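Local coordinates for putative tRNA synthase (Salmonella typhimurium, PDB 3DQQ), which probably phosphorylates 3-oxo-tetronate to its 4-phosphate at the expense of ATP, as a member of the four-carbon acid sugar kinase family, at residues I114-P119 against R123-G128; D152-R157 against C167-A172. All coordinates share one frame; numbering follows the deposited sequence.

Contact 1: residues I114-P119 against R123-G128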
ATOM      1  N   ILE A 114       5.161 -26.911 -20.261  1.00 33.29           N
ATOM      2  CA  ILE A 114       5.021 -25.816 -19.311  1.00 34.21           C
ATOM      3  C   ILE A 114       6.014 -24.773 -19.742  1.00 35.38           C
ATOM      4  O   ILE A 114       7.200 -25.053 -19.696  1.00 36.20           O
ATOM      5  CB  ILE A 114       5.390 -26.275 -17.880  1.00 34.32           C
ATOM      6  CG1 ILE A 114       4.337 -27.236 -17.355  1.00 34.03           C
ATOM      7  CG2 ILE A 114       5.512 -25.095 -16.906  1.00 32.98           C
ATOM      8  CD1 ILE A 114       4.770 -28.012 -16.159  1.00 33.26           C
ATOM      9  N   SER A 115       5.554 -23.587 -20.170  1.00 36.17           N
ATOM     10  CA  SER A 115       6.445 -22.536 -20.671  1.00 36.11           C
ATOM     11  C   SER A 115       6.125 -21.139 -20.139  1.00 37.00           C
ATOM     12  O   SER A 115       5.490 -20.338 -20.812  1.00 37.21           O
ATOM     13  CB  SER A 115       6.384 -22.514 -22.179  1.00 35.81           C
ATOM     14  OG  SER A 115       7.453 -21.745 -22.711  1.00 35.10           O
ATOM     15  N   PRO A 116       6.586 -20.821 -18.934  1.00 38.42           N
ATOM     16  CA  PRO A 116       6.292 -19.515 -18.315  1.00 39.02           C
ATOM     17  C   PRO A 116       7.047 -18.305 -18.865  1.00 39.98           C
ATOM     18  O   PRO A 116       6.567 -17.187 -18.741  1.00 40.48           O
ATOM     19  CB  PRO A 116       6.701 -19.704 -16.875  1.00 38.12           C
ATOM     20  CG  PRO A 116       7.001 -21.117 -16.729  1.00 39.14           C
ATOM     21  CD  PRO A 116       7.379 -21.659 -18.042  1.00 38.54           C
ATOM     22  N   ALA A 117       8.199 -18.510 -19.469  1.00 40.63           N
ATOM     23  CA  ALA A 117       9.055 -17.379 -19.792  1.00 41.45           C
ATOM     24  C   ALA A 117       8.348 -16.288 -20.560  1.00 42.05           C
ATOM     25  O   ALA A 117       7.536 -16.557 -21.413  1.00 42.56           O
ATOM     26  CB  ALA A 117      10.259 -17.836 -20.595  1.00 41.52           C
ATOM     27  N   LEU A 118       8.702 -15.051 -20.240  1.00 43.05           N
ATOM     28  CA  LEU A 118       8.467 -13.895 -21.087  1.00 43.38           C
ATOM     29  C   LEU A 118       9.702 -12.930 -20.988  1.00 43.70           C
ATOM     30  O   LEU A 118       9.712 -11.945 -20.218  1.00 43.44           O
ATOM     31  CB  LEU A 118       7.183 -13.250 -20.606  1.00 43.34           C
ATOM     32  CG  LEU A 118       6.686 -12.053 -21.399  1.00 43.81           C
ATOM     33  CD1 LEU A 118       6.396 -12.408 -22.864  1.00 42.16           C
ATOM     34  CD2 LEU A 118       5.465 -11.515 -20.607  1.00 44.33           C
ATOM     35  N   PRO A 119      10.787 -13.260 -21.693  1.00 43.63           N
ATOM     36  CA  PRO A 119      12.043 -12.501 -21.598  1.00 44.45           C
ATOM     37  C   PRO A 119      11.936 -10.970 -21.683  1.00 45.41           C
ATOM     38  O   PRO A 119      12.596 -10.248 -20.945  1.00 46.04           O
ATOM     39  CB  PRO A 119      12.853 -13.030 -22.758  1.00 43.92           C
ATOM     40  CG  PRO A 119      12.422 -14.437 -22.873  1.00 44.64           C
ATOM     41  CD  PRO A 119      10.925 -14.422 -22.568  1.00 43.46           C
ATOM     42  N   ARG A 123      11.367 -12.468 -17.452  1.00 44.24           N
ATOM     43  CA  ARG A 123      11.208 -13.803 -16.963  1.00 43.22           C
ATOM     44  C   ARG A 123      11.865 -14.756 -17.895  1.00 41.41           C
ATOM     45  O   ARG A 123      11.490 -14.848 -19.071  1.00 41.47           O
ATOM     46  CB  ARG A 123       9.767 -14.112 -16.845  1.00 43.80           C
ATOM     47  CG  ARG A 123       9.342 -13.882 -15.460  1.00 47.92           C
ATOM     48  CD  ARG A 123       8.113 -13.120 -15.412  1.00 53.27           C
ATOM     49  NE  ARG A 123       8.403 -11.720 -15.523  1.00 55.30           N
ATOM     50  CZ  ARG A 123       7.686 -10.793 -14.920  1.00 59.99           C
ATOM     51  NH1 ARG A 123       6.639 -11.136 -14.160  1.00 63.93           N
ATOM     52  NH2 ARG A 123       8.012  -9.519 -15.066  1.00 61.59           N
ATOM     53  N   THR A 124      12.865 -15.468 -17.387  1.00 38.91           N
ATOM     54  CA  THR A 124      13.559 -16.400 -18.236  1.00 36.73           C
ATOM     55  C   THR A 124      13.621 -17.716 -17.512  1.00 35.40           C
ATOM     56  O   THR A 124      13.460 -17.766 -16.317  1.00 35.73           O
ATOM     57  CB  THR A 124      14.945 -15.826 -18.675  1.00 36.55           C
ATOM     58  OG1 THR A 124      15.686 -15.426 -17.534  1.00 35.98           O
ATOM     59  CG2 THR A 124      14.775 -14.581 -19.607  1.00 34.86           C
ATOM     60  N   VAL A 125      13.837 -18.786 -18.238  1.00 34.14           N
ATOM     61  CA  VAL A 125      13.942 -20.078 -17.643  1.00 33.64           C
ATOM     62  C   VAL A 125      15.198 -20.753 -18.195  1.00 34.13           C
ATOM     63  O   VAL A 125      15.373 -20.840 -19.414  1.00 33.56           O
ATOM     64  CB  VAL A 125      12.678 -20.943 -17.969  1.00 33.53           C
ATOM     65  CG1 VAL A 125      12.903 -22.393 -17.539  1.00 29.44           C
ATOM     66  CG2 VAL A 125      11.457 -20.316 -17.327  1.00 31.58           C
ATOM     67  N   TYR A 126      16.053 -21.261 -17.299  1.00 34.75           N
ATOM     68  CA  TYR A 126      17.284 -21.974 -17.706  1.00 34.43           C
ATOM     69  C   TYR A 126      17.438 -23.236 -16.879  1.00 34.26           C
ATOM     70  O   TYR A 126      17.322 -23.188 -15.666  1.00 34.92           O
ATOM     71  CB  TYR A 126      18.506 -21.067 -17.570  1.00 35.19           C
ATOM     72  CG  TYR A 126      19.781 -21.738 -17.982  1.00 35.54           C
ATOM     73  CD1 TYR A 126      20.780 -22.043 -17.057  1.00 38.19           C
ATOM     74  CD2 TYR A 126      19.994 -22.082 -19.277  1.00 37.35           C
ATOM     75  CE1 TYR A 126      21.928 -22.668 -17.428  1.00 36.70           C
ATOM     76  CE2 TYR A 126      21.158 -22.716 -19.658  1.00 38.42           C
ATOM     77  CZ  TYR A 126      22.104 -23.004 -18.728  1.00 37.00           C
ATOM     78  OH  TYR A 126      23.225 -23.645 -19.154  1.00 37.91           O
ATOM     79  N   GLN A 127      17.667 -24.362 -17.540  1.00 33.73           N
ATOM     80  CA  GLN A 127      17.659 -25.691 -16.915  1.00 33.85           C
ATOM     81  C   GLN A 127      16.423 -26.008 -16.059  1.00 33.99           C
ATOM     82  O   GLN A 127      16.463 -26.896 -15.166  1.00 33.21           O
ATOM     83  CB  GLN A 127      18.900 -25.894 -16.080  1.00 33.81           C
ATOM     84  CG  GLN A 127      20.178 -25.661 -16.831  1.00 36.01           C
ATOM     85  CD  GLN A 127      20.437 -26.650 -17.926  1.00 36.58           C
ATOM     86  OE1 GLN A 127      20.049 -27.811 -17.873  1.00 40.29           O
ATOM     87  NE2 GLN A 127      21.092 -26.179 -18.948  1.00 39.83           N
ATOM     88  N   GLY A 128      15.332 -25.295 -16.338  1.00 33.69           N
ATOM     89  CA  GLY A 128      14.108 -25.471 -15.580  1.00 33.71           C
ATOM     90  C   GLY A 128      13.909 -24.558 -14.400  1.00 33.16           C
ATOM     91  O   GLY A 128      12.862 -24.615 -13.751  1.00 32.17           O
TER
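Val125 packs on Pro116 and Ala117 where the chain leaves strand 112-115 of the sugar-binding N-terminal domain and turns back into strand 123-126, the two segments joined by a single antiparallel, hydrogen-bonded bridge between Leu118 and Arg123. Val125 points its side chain toward the loop after strand 112-115, and its CG2 branch serves two neighbours, lying 4.3 Å from Ala117 CB and 4.4 Å from Pro116 CD. Leu155 of helix 155-160 also packs on Pro116 and Val125. Beside the bridge, the Pro119 ring lies against the methyl of Thr124, the two side chains meeting at a slant; CG2 stands anti to the carbonyl carbon of Thr124 and comes within 4.0 Å of Pro119 CB. Arg123 offers its CB, 3.7 Å from Leu118 N, while its NH2 bonds to Asn121 O and Ile325 of the second subunit packs on this side chain. The straighter bond of the bridge runs from Arg123 N to Leu118 O (3.3 Å, 169° at the hydrogen), the donor standing above the carbonyl plane; the return bond, Leu118 N to Arg123 O, is weak and bent. Arg123 O also takes a CA-H...O contact from Pro119, with CA 3.5 Å from the oxygen.

Contact 2: residues D152-R157 against C167-A172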
ATOM      1  N   ASP A 152      10.955 -21.464  -3.908  1.00 41.23           N
ATOM      2  CA  ASP A 152      11.735 -22.447  -4.669  1.00 39.77           C
ATOM      3  C   ASP A 152      11.620 -21.998  -6.133  1.00 39.16           C
ATOM      4  O   ASP A 152      10.579 -21.513  -6.531  1.00 41.38           O
ATOM      5  CB  ASP A 152      11.187 -23.838  -4.408  1.00 39.25           C
ATOM      6  CG  ASP A 152      11.951 -24.964  -5.121  1.00 42.85           C
ATOM      7  OD1 ASP A 152      13.021 -24.778  -5.767  1.00 45.72           O
ATOM      8  OD2 ASP A 152      11.437 -26.117  -5.039  1.00 51.15           O
ATOM      9  N   SER A 153      12.681 -22.125  -6.907  1.00 37.53           N
ATOM     10  CA  SER A 153      12.765 -21.601  -8.231  1.00 37.08           C
ATOM     11  C   SER A 153      12.762 -22.696  -9.272  1.00 36.58           C
ATOM     12  O   SER A 153      12.752 -22.388 -10.465  1.00 36.80           O
ATOM     13  CB  SER A 153      14.048 -20.762  -8.388  1.00 37.32           C
ATOM     14  OG  SER A 153      14.213 -19.858  -7.293  1.00 36.35           O
ATOM     15  N   TYR A 154      12.756 -23.962  -8.852  1.00 35.93           N
ATOM     16  CA  TYR A 154      12.881 -25.070  -9.796  1.00 35.61           C
ATOM     17  C   TYR A 154      11.487 -25.576 -10.247  1.00 36.10           C
ATOM     18  O   TYR A 154      10.739 -26.185  -9.464  1.00 36.63           O
ATOM     19  CB  TYR A 154      13.665 -26.175  -9.149  1.00 34.81           C
ATOM     20  CG  TYR A 154      14.110 -27.268 -10.111  1.00 35.29           C
ATOM     21  CD1 TYR A 154      14.796 -26.967 -11.257  1.00 34.43           C
ATOM     22  CD2 TYR A 154      13.844 -28.616  -9.857  1.00 34.29           C
ATOM     23  CE1 TYR A 154      15.194 -27.957 -12.122  1.00 34.44           C
ATOM     24  CE2 TYR A 154      14.236 -29.618 -10.751  1.00 32.54           C
ATOM     25  CZ  TYR A 154      14.914 -29.282 -11.867  1.00 32.60           C
ATOM     26  OH  TYR A 154      15.341 -30.255 -12.754  1.00 32.38           O
ATOM     27  N   LEU A 155      11.131 -25.295 -11.499  1.00 35.64           N
ATOM     28  CA  LEU A 155       9.763 -25.431 -11.932  1.00 35.31           C
ATOM     29  C   LEU A 155       9.256 -26.855 -11.822  1.00 35.13           C
ATOM     30  O   LEU A 155       8.160 -27.095 -11.325  1.00 34.73           O
ATOM     31  CB  LEU A 155       9.594 -24.866 -13.333  1.00 35.62           C
ATOM     32  CG  LEU A 155       9.519 -23.323 -13.398  1.00 35.63           C
ATOM     33  CD1 LEU A 155       9.890 -22.793 -14.809  1.00 35.62           C
ATOM     34  CD2 LEU A 155       8.151 -22.821 -12.950  1.00 34.54           C
ATOM     35  N   PRO A 156      10.073 -27.824 -12.195  1.00 35.46           N
ATOM     36  CA  PRO A 156       9.614 -29.201 -12.024  1.00 35.59           C
ATOM     37  C   PRO A 156       9.271 -29.604 -10.591  1.00 35.59           C
ATOM     38  O   PRO A 156       8.381 -30.417 -10.403  1.00 35.00           O
ATOM     39  CB  PRO A 156      10.810 -30.036 -12.525  1.00 35.20           C
ATOM     40  CG  PRO A 156      11.586 -29.168 -13.327  1.00 35.28           C
ATOM     41  CD  PRO A 156      11.429 -27.789 -12.747  1.00 36.10           C
ATOM     42  N   ARG A 157       9.999 -29.081  -9.598  1.00 35.98           N
ATOM     43  CA  ARG A 157       9.602 -29.297  -8.196  1.00 36.16           C
ATOM     44  C   ARG A 157       8.342 -28.561  -7.875  1.00 35.58           C
ATOM     45  O   ARG A 157       7.472 -29.138  -7.269  1.00 36.82           O
ATOM     46  CB  ARG A 157      10.664 -28.872  -7.188  1.00 36.60           C
ATOM     47  CG  ARG A 157      11.549 -30.005  -6.731  1.00 37.30           C
ATOM     48  CD  ARG A 157      12.208 -29.677  -5.405  1.00 37.53           C
ATOM     49  NE  ARG A 157      13.021 -28.454  -5.499  1.00 40.79           N
ATOM     50  CZ  ARG A 157      14.256 -28.404  -6.006  1.00 39.34           C
ATOM     51  NH1 ARG A 157      14.854 -29.485  -6.452  1.00 39.48           N
ATOM     52  NH2 ARG A 157      14.895 -27.254  -6.079  1.00 39.62           N
ATOM     53  N   CYS A 167       7.799 -34.419 -13.995  1.00 35.69           N
ATOM     54  CA  CYS A 167       8.050 -33.273 -14.826  1.00 35.05           C
ATOM     55  C   CYS A 167       9.499 -33.168 -15.291  1.00 34.26           C
ATOM     56  O   CYS A 167      10.366 -33.208 -14.500  1.00 34.60           O
ATOM     57  CB  CYS A 167       7.729 -32.057 -13.995  1.00 35.27           C
ATOM     58  SG  CYS A 167       7.867 -30.558 -14.920  1.00 37.88           S
ATOM     59  N   GLY A 168       9.734 -32.998 -16.579  1.00 34.22           N
ATOM     60  CA  GLY A 168      11.073 -32.963 -17.172  1.00 33.67           C
ATOM     61  C   GLY A 168      11.470 -31.573 -17.579  1.00 33.23           C
ATOM     62  O   GLY A 168      10.806 -30.646 -17.232  1.00 34.67           O
ATOM     63  N   VAL A 169      12.576 -31.433 -18.291  1.00 33.63           N
ATOM     64  CA  VAL A 169      13.116 -30.140 -18.722  1.00 33.82           C
ATOM     65  C   VAL A 169      13.669 -30.238 -20.144  1.00 34.41           C
ATOM     66  O   VAL A 169      14.254 -31.215 -20.478  1.00 35.09           O
ATOM     67  CB  VAL A 169      14.240 -29.617 -17.784  1.00 33.10           C
ATOM     68  CG1 VAL A 169      14.771 -28.277 -18.295  1.00 31.96           C
ATOM     69  CG2 VAL A 169      13.731 -29.457 -16.356  1.00 31.48           C
ATOM     70  N   ILE A 170      13.416 -29.250 -21.000  1.00 35.62           N
ATOM     71  CA  ILE A 170      14.125 -29.106 -22.266  1.00 35.58           C
ATOM     72  C   ILE A 170      15.003 -27.877 -22.102  1.00 36.00           C
ATOM     73  O   ILE A 170      14.522 -26.779 -22.045  1.00 37.18           O
ATOM     74  CB  ILE A 170      13.182 -28.898 -23.471  1.00 35.72           C
ATOM     75  CG1 ILE A 170      12.168 -30.031 -23.567  1.00 36.17           C
ATOM     76  CG2 ILE A 170      13.967 -28.799 -24.784  1.00 35.42           C
ATOM     77  CD1 ILE A 170      12.732 -31.326 -23.903  1.00 35.99           C
ATOM     78  N   PRO A 171      16.302 -28.057 -22.035  1.00 36.27           N
ATOM     79  CA  PRO A 171      17.187 -26.896 -21.843  1.00 36.36           C
ATOM     80  C   PRO A 171      17.419 -26.023 -23.079  1.00 36.39           C
ATOM     81  O   PRO A 171      17.357 -26.499 -24.205  1.00 36.94           O
ATOM     82  CB  PRO A 171      18.514 -27.546 -21.442  1.00 35.79           C
ATOM     83  CG  PRO A 171      18.465 -28.879 -22.059  1.00 35.19           C
ATOM     84  CD  PRO A 171      17.048 -29.317 -22.167  1.00 35.99           C
ATOM     85  N   ALA A 172      17.751 -24.763 -22.833  1.00 36.92           N
ATOM     86  CA  ALA A 172      18.115 -23.782 -23.878  1.00 36.63           C
ATOM     87  C   ALA A 172      18.997 -24.364 -24.966  1.00 36.70           C
ATOM     88  O   ALA A 172      18.746 -24.215 -26.167  1.00 36.95           O
ATOM     89  CB  ALA A 172      18.800 -22.627 -23.247  1.00 35.78           C
TER
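The first turn of helix 155-160 packs on strand 167-170, an outermost strand of the sugar-binding domain's parallel sheet, through a small apolar contact without a hydrogen bond between the segments. Pro156 carries it, its CB pointing toward the strand. Its CG abuts the CG2 branch of Val169 at 3.7 Å, the two side chains crossing at about a right angle, while its CB lies 3.8 Å from Cys167 SG. With SG anti to the backbone N (chi1 -176°), the Cys167 thiol reaches the CA-CB side of the proline, SG lying 3.6 Å from Pro156 CA. Tyr154, at the N-cap position, sends its OH to the same Val169 methyl, 4.0 Å from CG2, and Pro156 CD sits over the centre of its ring. Tyr129 meets this ring too, their planes inclined at about 40°. Ahead of the helix, Asp152 closes an Asx turn, OD1 accepting from Tyr154 N, and Arg157 grips the same carboxylate side-on with two nitrogens, making a salt bridge. Tyr154 N and Arg157 NH2 approach OD1 from opposite faces of the carboxylate plane; both Arg157 nitrogens meet the carboxylate on the syn side, NE bonding to Asp152 OD2 at 2.9 Å.

Overall arrangement
Both contacts are largely buried within the sugar-binding domain, their centres about 9 Å apart, though contact 2 lies farther from the centre of the chain. Contact 1 joins the exit of strand 112-115 to the edge of a small antiparallel sheet and combines backbone bonding with apolar packing; contact 2 sets a helix start on an outer strand by apolar contact, with no hydrogen bond crossing between its segments; the Asp152-Arg157 salt bridge lies within 152-157. The intervening strand 196-199 touches both, Val198 packing on Val125 and Cys167. They also meet directly: Gly128 O probably accepts from Leu155 N (2.9 Å), and Val169 CG1 packs against Gln127 and Gly128.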